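Local coordinates for protein acetyltransferase, GNAT family (Streptococcus agalactiae 2603V/R, PDB 2PC1) that probably transfers an acyl group, most likely acetyl from acetyl-coenzyme A, to an acceptor not specified, as a member of the GNAT acetyltransferase family, at residues 47-51 with 149-153; 83-89 with 116-120; 94-98 with 170-174; 108-114 with 140-146. All blocks are in the same frame, centred on the assembly; numbering follows the deposited sequence.

Contact 1: residues 47-51 with 149-153; sequences TGSDQ and THEKN. With SO4 (sulfate ion), chain B.
His150 of the loop after strand 144-149 packs against Ser49 and Asp50, which follow helix 30-46, so this contact of the GNAT fold joins two loops. Residues 150-153 form a type I beta turn, and Ser49 OG closes an ST turn by accepting from Gln51 N.

His150 NE2 donates to Asp50 OD1 at 2.9 Å, a bent bond (137°) on the syn side, tilted out of the carboxylate plane. The other nitrogen, ND1, accepts from Lys152 N at 2.9 Å in the ring plane; held at both nitrogens, the imidazole is fixed in rotation. Asn153 ND2 donates to Gln51 OE1 at 3.0 Å, while Asn153 OD1 caps Met156 N, a division of labour that suits an amide. With CG anti to the backbone N (chi1 -175°), Gln51 stretches past His150 and gives its NE2 to sulfate O4 at 2.9 Å; this ion, probably from the crystallisation liquor, is also held by Trp52, Tyr58 and Arg116. Lys152 NZ donates to Gly48 O from above the carbonyl plane, and two waters share this ammonium.

Packing is simpler. The extended Lys152 runs its CD past Ser49 CA, and Ser49 OG, small enough to fit, sits over the centre of one imidazole face.

Contact 2: residues 83-89 with 116-120; sequences ATYAAVI and RIAIS. With SO4 (sulfate ion), chain B.
Antiparallel pairing of strands 81-91 and 111-119 in the central GNAT sheet makes this buried contact, the short segments running at 174° to each other. Tyr85 and Ala118 form a hydrogen-bonded pair, Tyr85 N to Ala118 O and Ala118 N to Tyr85 O; Ser120 N adds a bond of 2.9 Å to Ala83 O. On the other edge of strand 81-91, Ala83 and Thr84 both face Gly76 in a classic beta bulge.

The two faces carry different residues. Thr84 and Ile119, the non-hydrogen-bonded pair, lie side by side, Thr84 CG2 being 3.8 Å from Ile119 CD1, and Ala86 CB meets Ile117 CG1 at 3.9 Å; helix 127-139 covers Thr84, Ala86 and Ile119. Tyr85 and Ala118 point to the opposite face, where the small methyl of Ala118 lets helix 30-46 come close.

At Arg116 the chain turns a corner with positive phi. Its carbonyl O meets the edge of the Tyr85 ring, 3.2 Å from CD2. A bend at chi3 (-72°) brings the guanidinium obliquely against Ala87, NH2 lying 3.6 Å from Ala87 CB. Arg116 NE forms a salt bridge with Asp67 OD2, to which Tyr85 OH is also hydrogen-bonded. Arg116 N donates to sulfate O1 at 2.9 Å.

Contact 3: residues 94-98 with 170-174; sequences EVYDA and KVPLD
Apolar side chains make this partly buried contact between residues 94-97, helical in backbone angles but without regular helix bonding, in the long connection after strand 81-91, and the end of strand 166-171, the last strand at one side of the sheet. In the conformer described here, one of two for Val95, CG1 meets Pro172 CD at 3.9 Å and Leu173 CB at 4.0 Å. A short apolar side chain suits this place beside Val171, Pro172 and Leu173.

Ala98 CB sits 3.6 Å from Pro172 CG, and Ala98 O is 3.5 Å from Pro172 CD; the small methyl permits such close approach to the proline ring. Deeper in, Val171 CG1 lies 4.1 Å from Tyr96 CD1, approaching the ring obliquely. The phenol continues past this methyl to give its OH a hydrogen bond with Asp148, so its apolar and polar parts serve different neighbours.

Within 94-98 the backbone is turned by its own bonds: Asp97 N and Ala98 N bond to Glu94 O and Val95 O respectively. On the facing segment Leu173 N makes a weak bond to Val171 O, and Pro172, whose ring already restricts phi, is the centre of an inverse gamma turn, the tight three-residue bend with which the chain leaves the edge strand.

Contact 4: residues 108-114 with 140-146; sequences NHRYLTF and HKGPDFR
Arg146 lies flat on Tyr111, its guanidinium 14° from the ring plane and the two centres 3.9 Å apart. Its CD sits over the middle of the same ring, adding a CH-pi contact to an off-centre cation-pi one. Arg146 grips Asp144 side-on, NE to OD1 and NH2 to OD2, the latter a salt bridge with NH2 2.8 Å from OD2, and this should hold the flat group nearly parallel to the phenol. The extended chain from CG to NE gives arginine the reach to cover tyrosine beside it.

In the backbone, strands 111-114 and 144-146 run parallel, with Leu112 N bonded to Asp144 O, Arg146 N to Leu112 O at 2.7 Å, and Phe114 N to Arg146 O. On the face opposite Arg146, Leu112 CD1 presses on Phe145 CE2 at 3.5 Å and on His140 CB at 3.6 Å, and Phe114 CZ meets Phe145 obliquely. Gly142 has positive phi, a conformation that favours glycine, and its CA lies near Leu112 CD1.

The Asn108 end is looser and more exposed. Water bridges Asn108 O to Arg146 NH1, and another water donates to both Arg110 O and Asp144 OD2, while Asn108 OD1 closes an Asx turn on Arg110 N.

These strands belong to a beta-alpha-beta unit whose helix 127-139 covers Phe114 and Phe145; strands 81-91 and 177-183 flank the pair.

Contacts 2 and 4 are the buried ones, and both use strand 111-119: contact 2 pairs it antiparallel with 81-91, contact 4 parallel with 144-149. They meet directly, for Ile89 O lies 2.9 Å from Thr113 N, a probable hydrogen bond, and Val88 packs on Phe114. Contacts 1 and 3 are partly buried; contact 1 joins two loops, contact 3 a loop to the end of edge strand 166-171. Their chemistry differs too: contact 1 relies on polar side chains and water, contact 3 on apolar packing. Tyr96 of contact 3 reaches contact 4, its CE2 lying 3.9 Å from Arg146 CB. A single sulfate touches both contacts 1 and 2, although their own nearest atoms are about 7 Å apart.

Contact 1: residues 47-51 with 149-153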
loop_
_atom_site.group_PDB
_atom_site.type_symbol
_atom_site.label_atom_id
_atom_site.label_comp_id
_atom_site.label_asym_id
_atom_site.label_seq_id
_atom_site.Cartn_x
_atom_site.Cartn_y
_atom_site.Cartn_z
ATOM N N THR A 47 5.052 4.989 16.747
ATOM C CA THR A 47 3.676 5.472 16.936
ATOM C C THR A 47 2.878 4.683 17.965
ATOM O O THR A 47 1.754 5.061 18.314
ATOM C CB THR A 47 2.893 5.457 15.616
ATOM O OG1 THR A 47 2.627 4.104 15.215
ATOM C CG2 THR A 47 3.638 6.171 14.523
ATOM N N GLY A 48 3.432 3.580 18.449
ATOM C CA GLY A 48 2.723 2.714 19.400
ATOM C C GLY A 48 1.794 1.700 18.755
ATOM O O GLY A 48 1.166 0.884 19.436
ATOM N N SER A 49 1.726 1.728 17.434
ATOM C CA SER A 49 0.937 0.767 16.676
ATOM C C SER A 49 1.569 -0.609 16.680
ATOM O O SER A 49 2.789 -0.740 16.678
ATOM C CB SER A 49 0.835 1.262 15.246
ATOM O OG SER A 49 0.113 0.356 14.433
ATOM N N ASP A 50 0.732 -1.640 16.596
ATOM C CA ASP A 50 1.231 -2.988 16.437
ATOM C C ASP A 50 1.302 -3.415 14.972
ATOM O O ASP A 50 1.694 -4.541 14.686
ATOM C CB ASP A 50 0.437 -3.994 17.287
ATOM C CG ASP A 50 -1.014 -4.130 16.871
ATOM O OD1 ASP A 50 -1.466 -3.490 15.905
ATOM O OD2 ASP A 50 -1.717 -4.916 17.555
ATOM N N GLN A 51 0.979 -2.517 14.036
ATOM C CA GLN A 51 1.085 -2.820 12.627
ATOM C C GLN A 51 2.515 -3.218 12.271
ATOM O O GLN A 51 3.447 -2.473 12.543
ATOM C CB GLN A 51 0.653 -1.626 11.776
ATOM C CG GLN A 51 0.635 -1.953 10.300
ATOM C CD GLN A 51 0.039 -0.856 9.449
ATOM O OE1 GLN A 51 0.041 0.315 9.835
ATOM N NE2 GLN A 51 -0.463 -1.228 8.268
ATOM N N THR A 149 -6.010 0.433 6.398
ATOM C CA THR A 149 -4.889 0.747 7.259
ATOM C C THR A 149 -5.269 0.660 8.714
ATOM O O THR A 149 -6.430 0.580 9.091
ATOM C CB THR A 149 -4.277 2.121 6.906
ATOM O OG1 THR A 149 -2.968 2.227 7.473
ATOM C CG2 THR A 149 -5.107 3.241 7.376
ATOM N N HIS A 150 -4.242 0.668 9.544
ATOM C CA HIS A 150 -4.408 0.610 10.976
ATOM C C HIS A 150 -4.992 1.917 11.481
ATOM O O HIS A 150 -4.708 3.008 10.960
ATOM C CB HIS A 150 -3.026 0.383 11.622
ATOM C CG HIS A 150 -3.056 -0.062 13.055
ATOM N ND1 HIS A 150 -3.286 0.792 14.125
ATOM C CD2 HIS A 150 -2.774 -1.273 13.599
ATOM C CE1 HIS A 150 -3.193 0.106 15.261
ATOM N NE2 HIS A 150 -2.894 -1.149 14.962
ATOM N N GLU A 151 -5.764 1.809 12.560
ATOM C CA GLU A 151 -6.349 2.959 13.172
ATOM C C GLU A 151 -5.340 3.998 13.605
ATOM O O GLU A 151 -5.649 5.188 13.635
ATOM C CB GLU A 151 -7.180 2.525 14.389
ATOM C CG GLU A 151 -8.459 1.816 14.012
ATOM C CD GLU A 151 -9.204 1.318 15.226
ATOM O OE1 GLU A 151 -8.603 0.607 16.063
ATOM O OE2 GLU A 151 -10.382 1.650 15.340
ATOM N N LYS A 152 -4.141 3.553 13.996
ATOM C CA LYS A 152 -3.116 4.478 14.453
ATOM C C LYS A 152 -2.262 5.061 13.320
ATOM O O LYS A 152 -1.445 5.950 13.543
ATOM C CB LYS A 152 -2.205 3.799 15.474
ATOM C CG LYS A 152 -2.918 3.459 16.753
ATOM C CD LYS A 152 -1.981 2.828 17.758
ATOM C CE LYS A 152 -2.745 2.352 18.988
ATOM N NZ LYS A 152 -1.870 1.621 19.962
ATOM N N ASN A 153 -2.471 4.582 12.094
ATOM C CA ASN A 153 -1.672 5.004 10.928
ATOM C C ASN A 153 -2.268 6.251 10.286
ATOM O O ASN A 153 -2.831 6.233 9.188
ATOM C CB ASN A 153 -1.436 3.881 9.934
ATOM C CG ASN A 153 -0.205 4.114 9.082
ATOM O OD1 ASN A 153 0.168 5.261 8.824
ATOM N ND2 ASN A 153 0.472 3.036 8.694
HETATM S S SO4 B . -0.601 -4.144 5.334
HETATM O O1 SO4 B . 0.738 -4.057 4.804
HETATM O O2 SO4 B . -1.450 -3.205 4.607
HETATM O O3 SO4 B . -1.142 -5.485 5.218
HETATM O O4 SO4 B . -0.547 -3.739 6.735
HETATM O O HOH W 1 -0.183 3.798 20.712
HETATM O O HOH W 2 -1.842 -0.893 18.344
#

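Contact 2: residues 83-89 with 116-120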
loop_
_atom_site.group_PDB
_atom_site.type_symbol
_atom_site.label_atom_id
_atom_site.label_comp_id
_atom_site.label_asym_id
_atom_site.label_seq_id
_atom_site.Cartn_x
_atom_site.Cartn_y
_atom_site.Cartn_z
ATOM N N ALA A 83 12.894 3.820 -3.473
ATOM C CA ALA A 83 12.344 4.688 -2.457
ATOM C C ALA A 83 11.010 4.240 -1.859
ATOM O O ALA A 83 10.638 4.634 -0.754
ATOM C CB ALA A 83 12.183 6.066 -3.036
ATOM N N THR A 84 10.216 3.493 -2.620
ATOM C CA THR A 84 8.891 3.105 -2.193
ATOM C C THR A 84 8.621 1.687 -2.685
ATOM O O THR A 84 9.173 1.238 -3.670
ATOM C CB THR A 84 7.799 4.021 -2.757
ATOM O OG1 THR A 84 7.809 3.967 -4.195
ATOM C CG2 THR A 84 7.990 5.479 -2.330
ATOM N N TYR A 85 7.695 1.044 -2.003
ATOM C CA TYR A 85 7.233 -0.304 -2.318
ATOM C C TYR A 85 5.758 -0.410 -2.057
ATOM O O TYR A 85 5.260 0.179 -1.080
ATOM C CB TYR A 85 7.965 -1.323 -1.435
ATOM C CG TYR A 85 7.490 -2.734 -1.680
ATOM C CD1 TYR A 85 8.041 -3.464 -2.690
ATOM C CD2 TYR A 85 6.489 -3.317 -0.911
ATOM C CE1 TYR A 85 7.617 -4.755 -2.942
ATOM C CE2 TYR A 85 6.056 -4.600 -1.157
ATOM C CZ TYR A 85 6.606 -5.295 -2.179
ATOM O OH TYR A 85 6.201 -6.598 -2.463
ATOM N N ALA A 86 5.048 -1.170 -2.873
ATOM C CA ALA A 86 3.699 -1.612 -2.541
ATOM C C ALA A 86 3.398 -2.875 -3.286
ATOM O O ALA A 86 3.947 -3.117 -4.360
ATOM C CB ALA A 86 2.685 -0.598 -2.896
ATOM N N ALA A 87 2.506 -3.672 -2.713
ATOM C CA ALA A 87 1.924 -4.798 -3.417
ATOM C C ALA A 87 0.574 -4.380 -3.980
ATOM O O ALA A 87 -0.231 -3.775 -3.257
ATOM C CB ALA A 87 1.733 -5.967 -2.472
ATOM N N VAL A 88 0.315 -4.707 -5.219
ATOM C CA VAL A 88 -0.916 -4.352 -5.925
ATOM C C VAL A 88 -1.540 -5.667 -6.375
ATOM O O VAL A 88 -0.935 -6.416 -7.152
ATOM C CB VAL A 88 -0.629 -3.455 -7.139
ATOM C CG1 VAL A 88 -1.919 -3.133 -7.868
ATOM C CG2 VAL A 88 0.077 -2.194 -6.698
ATOM N N ILE A 89 -2.757 -5.941 -5.899
ATOM C CA ILE A 89 -3.421 -7.196 -6.203
ATOM C C ILE A 89 -4.760 -6.920 -6.872
ATOM O O ILE A 89 -5.581 -6.162 -6.346
ATOM C CB ILE A 89 -3.668 -7.996 -4.924
ATOM C CG1 ILE A 89 -2.344 -8.244 -4.181
ATOM C CG2 ILE A 89 -4.336 -9.323 -5.266
ATOM C CD1 ILE A 89 -2.485 -9.013 -2.885
ATOM N N ARG A 116 1.013 -3.488 1.989
ATOM C CA ARG A 116 2.450 -3.501 2.256
ATOM C C ARG A 116 3.133 -2.257 1.713
ATOM O O ARG A 116 4.225 -2.310 1.145
ATOM C CB ARG A 116 3.093 -4.797 1.759
ATOM C CG ARG A 116 2.628 -5.967 2.589
ATOM C CD ARG A 116 3.126 -7.309 2.089
ATOM N NE ARG A 116 2.504 -7.768 0.842
ATOM C CZ ARG A 116 1.280 -8.269 0.763
ATOM N NH1 ARG A 116 0.490 -8.292 1.821
ATOM N NH2 ARG A 116 0.835 -8.725 -0.401
ATOM N N ILE A 117 2.488 -1.114 1.878
ATOM C CA ILE A 117 3.016 0.129 1.395
ATOM C C ILE A 117 4.122 0.608 2.320
ATOM O O ILE A 117 3.918 0.792 3.510
ATOM C CB ILE A 117 1.922 1.198 1.289
ATOM C CG1 ILE A 117 0.842 0.763 0.294
ATOM C CG2 ILE A 117 2.533 2.539 0.841
ATOM C CD1 ILE A 117 -0.417 1.575 0.372
ATOM N N ALA A 118 5.301 0.829 1.764
ATOM C CA ALA A 118 6.432 1.297 2.538
ATOM C C ALA A 118 7.034 2.456 1.812
ATOM O O ALA A 118 7.360 2.382 0.628
ATOM C CB ALA A 118 7.437 0.207 2.724
ATOM N N ILE A 119 7.166 3.558 2.523
ATOM C CA ILE A 119 7.515 4.816 1.902
ATOM C C ILE A 119 8.720 5.294 2.651
ATOM O O ILE A 119 8.671 5.471 3.876
ATOM C CB ILE A 119 6.411 5.867 2.032
ATOM C CG1 ILE A 119 5.064 5.339 1.496
ATOM C CG2 ILE A 119 6.849 7.146 1.320
ATOM C CD1 ILE A 119 5.029 4.952 0.022
ATOM N N SER A 120 9.813 5.449 1.935
ATOM C CA SER A 120 11.037 5.954 2.545
ATOM C C SER A 120 10.788 7.252 3.280
ATOM O O SER A 120 10.051 8.096 2.801
ATOM C CB SER A 120 12.109 6.208 1.485
ATOM O OG SER A 120 13.290 6.732 2.099
HETATM S S SO4 B . -0.601 -4.144 5.334
HETATM O O1 SO4 B . 0.738 -4.057 4.804
HETATM O O2 SO4 B . -1.450 -3.205 4.607
HETATM O O3 SO4 B . -1.142 -5.485 5.218
HETATM O O4 SO4 B . -0.547 -3.739 6.735
#

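Contact 3: residues 94-98 with 170-174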
loop_
_atom_site.group_PDB
_atom_site.type_symbol
_atom_site.label_atom_id
_atom_site.label_comp_id
_atom_site.label_asym_id
_atom_site.label_seq_id
_atom_site.Cartn_x
_atom_site.Cartn_y
_atom_site.Cartn_z
ATOM N N GLU A 94 -11.293 -11.412 0.783
ATOM C CA GLU A 94 -12.429 -11.982 1.491
ATOM C C GLU A 94 -12.825 -11.167 2.726
ATOM O O GLU A 94 -14.001 -10.985 3.007
ATOM C CB GLU A 94 -12.152 -13.433 1.917
ATOM C CG GLU A 94 -11.749 -14.376 0.771
ATOM C CD GLU A 94 -12.806 -14.527 -0.309
ATOM O OE1 GLU A 94 -14.003 -14.654 0.024
ATOM O OE2 GLU A 94 -12.427 -14.539 -1.505
ATOM N N VAL A 95 -11.833 -10.671 3.452
ATOM C CA VAL A 95 -12.115 -9.958 4.698
ATOM C C VAL A 95 -12.875 -8.650 4.426
ATOM O O VAL A 95 -13.587 -8.145 5.277
ATOM C CB VAL A 95 -10.813 -9.738 5.513
ATOM C CG1 VAL A 95 -11.022 -8.792 6.698
ATOM C CG2 VAL A 95 -10.312 -11.091 6.005
ATOM N N TYR A 96 -12.723 -8.091 3.230
ATOM C CA TYR A 96 -13.451 -6.881 2.862
ATOM C C TYR A 96 -14.959 -7.103 2.782
ATOM O O TYR A 96 -15.744 -6.166 2.937
ATOM C CB TYR A 96 -12.925 -6.303 1.538
ATOM C CG TYR A 96 -11.621 -5.570 1.630
ATOM C CD1 TYR A 96 -10.880 -5.477 2.814
ATOM C CD2 TYR A 96 -11.086 -4.963 0.504
ATOM C CE1 TYR A 96 -9.671 -4.771 2.874
ATOM C CE2 TYR A 96 -9.888 -4.296 0.562
ATOM C CZ TYR A 96 -9.190 -4.181 1.730
ATOM O OH TYR A 96 -7.997 -3.478 1.694
ATOM N N ASP A 97 -15.394 -8.347 2.586
ATOM C CA ASP A 97 -16.797 -8.620 2.615
ATOM C C ASP A 97 -17.405 -8.486 4.002
ATOM O O ASP A 97 -18.605 -8.390 4.111
ATOM C CB ASP A 97 -17.089 -10.033 2.099
ATOM C CG ASP A 97 -16.642 -10.240 0.653
ATOM O OD1 ASP A 97 -16.661 -9.257 -0.120
ATOM O OD2 ASP A 97 -16.278 -11.395 0.305
ATOM N N ALA A 98 -16.559 -8.484 5.035
ATOM C CA ALA A 98 -16.990 -8.372 6.420
ATOM C C ALA A 98 -16.974 -6.932 6.905
ATOM O O ALA A 98 -16.993 -6.681 8.106
ATOM C CB ALA A 98 -16.082 -9.235 7.280
ATOM N N LYS A 170 -15.086 -0.317 8.734
ATOM C CA LYS A 170 -14.099 -1.114 9.397
ATOM C C LYS A 170 -14.139 -2.523 8.853
ATOM O O LYS A 170 -15.183 -3.004 8.482
ATOM C CB LYS A 170 -14.349 -1.127 10.886
ATOM C CG LYS A 170 -13.990 0.196 11.529
ATOM C CD LYS A 170 -14.479 0.310 12.937
ATOM C CE LYS A 170 -14.102 1.707 13.470
ATOM N NZ LYS A 170 -14.697 1.981 14.788
ATOM N N VAL A 171 -12.968 -3.146 8.766
ATOM C CA VAL A 171 -12.909 -4.560 8.392
ATOM C C VAL A 171 -12.114 -5.314 9.443
ATOM O O VAL A 171 -11.173 -4.781 10.031
ATOM C CB VAL A 171 -12.318 -4.775 6.974
ATOM C CG1 VAL A 171 -13.233 -4.182 5.896
ATOM C CG2 VAL A 171 -10.932 -4.209 6.873
ATOM N N PRO A 172 -12.487 -6.565 9.709
ATOM C CA PRO A 172 -11.859 -7.338 10.777
ATOM C C PRO A 172 -10.561 -8.050 10.381
ATOM O O PRO A 172 -10.469 -9.290 10.451
ATOM C CB PRO A 172 -12.938 -8.339 11.135
ATOM C CG PRO A 172 -13.611 -8.588 9.862
ATOM C CD PRO A 172 -13.649 -7.268 9.139
ATOM N N LEU A 173 -9.559 -7.267 10.093
ATOM C CA LEU A 173 -8.241 -7.745 9.640
ATOM C C LEU A 173 -7.265 -7.383 10.751
ATOM O O LEU A 173 -7.124 -6.217 11.114
ATOM C CB LEU A 173 -7.869 -7.059 8.329
ATOM C CG LEU A 173 -6.535 -7.395 7.646
ATOM C CD1 LEU A 173 -6.474 -8.876 7.378
ATOM C CD2 LEU A 173 -6.403 -6.587 6.370
ATOM N N ASP A 174 -6.622 -8.396 11.321
ATOM C CA ASP A 174 -5.633 -8.214 12.392
ATOM C C ASP A 174 -6.187 -7.352 13.516
ATOM O O ASP A 174 -5.526 -6.405 13.980
ATOM C CB ASP A 174 -4.333 -7.608 11.829
ATOM C CG ASP A 174 -3.156 -7.736 12.795
ATOM O OD1 ASP A 174 -3.016 -8.790 13.452
ATOM O OD2 ASP A 174 -2.365 -6.774 12.893
#

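Contact 4: residues 108-114 with 140-146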
loop_
_atom_site.group_PDB
_atom_site.type_symbol
_atom_site.label_atom_id
_atom_site.label_comp_id
_atom_site.label_asym_id
_atom_site.label_seq_id
_atom_site.Cartn_x
_atom_site.Cartn_y
_atom_site.Cartn_z
ATOM N N ASN A 108 -18.812 -4.490 -5.974
ATOM C CA ASN A 108 -18.183 -5.321 -6.993
ATOM C C ASN A 108 -17.137 -6.249 -6.349
ATOM O O ASN A 108 -16.476 -5.910 -5.368
ATOM C CB ASN A 108 -17.573 -4.495 -8.124
ATOM C CG ASN A 108 -17.311 -5.321 -9.387
ATOM O OD1 ASN A 108 -16.320 -6.041 -9.488
ATOM N ND2 ASN A 108 -18.220 -5.228 -10.355
ATOM N N HIS A 109 -17.043 -7.447 -6.887
ATOM C CA HIS A 109 -16.171 -8.484 -6.368
ATOM C C HIS A 109 -14.708 -8.241 -6.705
ATOM O O HIS A 109 -13.830 -8.616 -5.952
ATOM C CB HIS A 109 -16.601 -9.813 -6.998
ATOM C CG HIS A 109 -15.881 -11.006 -6.470
ATOM N ND1 HIS A 109 -16.318 -11.697 -5.361
ATOM C CD2 HIS A 109 -14.746 -11.616 -6.874
ATOM C CE1 HIS A 109 -15.493 -12.699 -5.124
ATOM N NE2 HIS A 109 -14.528 -12.672 -6.022
ATOM N N ARG A 110 -14.430 -7.632 -7.845
ATOM C CA ARG A 110 -13.061 -7.545 -8.344
ATOM C C ARG A 110 -12.607 -6.112 -8.292
ATOM O O ARG A 110 -13.299 -5.221 -8.775
ATOM C CB ARG A 110 -13.002 -8.010 -9.784
ATOM C CG ARG A 110 -11.661 -7.851 -10.418
ATOM C CD ARG A 110 -11.705 -8.196 -11.874
ATOM N NE ARG A 110 -10.370 -8.174 -12.422
ATOM C CZ ARG A 110 -10.085 -8.466 -13.680
ATOM N NH1 ARG A 110 -11.054 -8.815 -14.511
ATOM N NH2 ARG A 110 -8.843 -8.421 -14.095
ATOM N N TYR A 111 -11.467 -5.878 -7.667
ATOM C CA TYR A 111 -10.923 -4.517 -7.522
ATOM C C TYR A 111 -9.417 -4.600 -7.364
ATOM O O TYR A 111 -8.874 -5.672 -7.291
ATOM C CB TYR A 111 -11.619 -3.775 -6.350
ATOM C CG TYR A 111 -11.836 -4.647 -5.147
ATOM C CD1 TYR A 111 -10.805 -4.926 -4.268
ATOM C CD2 TYR A 111 -13.076 -5.213 -4.888
ATOM C CE1 TYR A 111 -10.996 -5.784 -3.192
ATOM C CE2 TYR A 111 -13.266 -6.063 -3.841
ATOM C CZ TYR A 111 -12.226 -6.312 -2.971
ATOM O OH TYR A 111 -12.420 -7.170 -1.909
ATOM N N LEU A 112 -8.769 -3.455 -7.332
ATOM C CA LEU A 112 -7.328 -3.376 -7.046
ATOM C C LEU A 112 -7.134 -2.999 -5.613
ATOM O O LEU A 112 -7.741 -2.046 -5.144
ATOM C CB LEU A 112 -6.669 -2.339 -7.958
ATOM C CG LEU A 112 -6.580 -2.751 -9.409
ATOM C CD1 LEU A 112 -6.203 -1.558 -10.265
ATOM C CD2 LEU A 112 -5.552 -3.857 -9.602
ATOM N N THR A 113 -6.298 -3.734 -4.918
ATOM C CA THR A 113 -5.990 -3.427 -3.541
ATOM C C THR A 113 -4.492 -3.182 -3.402
ATOM O O THR A 113 -3.691 -3.876 -4.020
ATOM C CB THR A 113 -6.432 -4.578 -2.584
ATOM O OG1 THR A 113 -7.795 -4.949 -2.874
ATOM C CG2 THR A 113 -6.320 -4.139 -1.130
ATOM N N PHE A 114 -4.127 -2.199 -2.600
ATOM C CA PHE A 114 -2.738 -1.950 -2.276
ATOM C C PHE A 114 -2.474 -2.433 -0.875
ATOM O O PHE A 114 -3.219 -2.093 0.024
ATOM C CB PHE A 114 -2.389 -0.447 -2.328
ATOM C CG PHE A 114 -2.571 0.226 -3.673
ATOM C CD1 PHE A 114 -2.770 -0.455 -4.858
ATOM C CD2 PHE A 114 -2.568 1.623 -3.721
ATOM C CE1 PHE A 114 -2.937 0.235 -6.049
ATOM C CE2 PHE A 114 -2.727 2.309 -4.917
ATOM C CZ PHE A 114 -2.910 1.630 -6.068
ATOM N N HIS A 140 -2.988 2.061 -13.754
ATOM C CA HIS A 140 -3.876 0.913 -13.779
ATOM C C HIS A 140 -5.264 1.358 -14.194
ATOM O O HIS A 140 -5.712 2.441 -13.819
ATOM C CB HIS A 140 -3.959 0.274 -12.399
ATOM C CG HIS A 140 -2.757 -0.537 -12.044
ATOM N ND1 HIS A 140 -1.614 0.022 -11.519
ATOM C CD2 HIS A 140 -2.520 -1.867 -12.143
ATOM C CE1 HIS A 140 -0.728 -0.937 -11.295
ATOM N NE2 HIS A 140 -1.255 -2.094 -11.662
ATOM N N LYS A 141 -5.961 0.520 -14.954
ATOM C CA LYS A 141 -7.305 0.867 -15.390
ATOM C C LYS A 141 -8.254 0.957 -14.204
ATOM O O LYS A 141 -9.065 1.874 -14.132
ATOM C CB LYS A 141 -7.864 -0.142 -16.394
ATOM C CG LYS A 141 -9.272 0.196 -16.870
ATOM N N GLY A 142 -8.157 0.002 -13.289
ATOM C CA GLY A 142 -9.108 -0.061 -12.183
ATOM C C GLY A 142 -10.487 -0.293 -12.764
ATOM O O GLY A 142 -10.668 -1.248 -13.548
ATOM N N PRO A 143 -11.462 0.581 -12.471
ATOM C CA PRO A 143 -11.363 1.865 -11.786
ATOM C C PRO A 143 -11.531 1.830 -10.267
ATOM O O PRO A 143 -11.528 2.876 -9.655
ATOM C CB PRO A 143 -12.512 2.654 -12.415
ATOM C CG PRO A 143 -13.565 1.610 -12.643
ATOM C CD PRO A 143 -12.821 0.370 -13.026
ATOM N N ASP A 144 -11.663 0.642 -9.681
ATOM C CA ASP A 144 -11.981 0.486 -8.261
ATOM C C ASP A 144 -10.706 0.135 -7.521
ATOM O O ASP A 144 -10.106 -0.912 -7.732
ATOM C CB ASP A 144 -13.041 -0.612 -8.149
ATOM C CG ASP A 144 -13.573 -0.841 -6.784
ATOM O OD1 ASP A 144 -13.078 -0.282 -5.795
ATOM O OD2 ASP A 144 -14.537 -1.629 -6.671
ATOM N N PHE A 145 -10.290 1.048 -6.652
ATOM C CA PHE A 145 -9.081 0.926 -5.855
ATOM C C PHE A 145 -9.448 0.899 -4.388
ATOM O O PHE A 145 -10.207 1.744 -3.922
ATOM C CB PHE A 145 -8.156 2.122 -6.113
ATOM C CG PHE A 145 -7.599 2.146 -7.503
ATOM C CD1 PHE A 145 -8.331 2.678 -8.555
ATOM C CD2 PHE A 145 -6.342 1.636 -7.774
ATOM C CE1 PHE A 145 -7.824 2.715 -9.840
ATOM C CE2 PHE A 145 -5.834 1.689 -9.051
ATOM C CZ PHE A 145 -6.585 2.194 -10.071
ATOM N N ARG A 146 -8.906 -0.058 -3.655
ATOM C CA ARG A 146 -9.191 -0.169 -2.227
ATOM C C ARG A 146 -7.907 -0.292 -1.415
ATOM O O ARG A 146 -6.859 -0.686 -1.909
ATOM C CB ARG A 146 -10.095 -1.342 -1.990
ATOM C CG ARG A 146 -11.386 -1.193 -2.796
ATOM C CD ARG A 146 -12.460 -2.180 -2.394
ATOM N NE ARG A 146 -13.538 -2.106 -3.383
ATOM C CZ ARG A 146 -14.708 -2.721 -3.267
ATOM N NH1 ARG A 146 -14.998 -3.392 -2.162
ATOM N NH2 ARG A 146 -15.555 -2.695 -4.271
HETATM O O HOH W 3 -16.886 -5.559 -2.565
HETATM O O HOH W 4 -14.858 -3.156 -8.921
#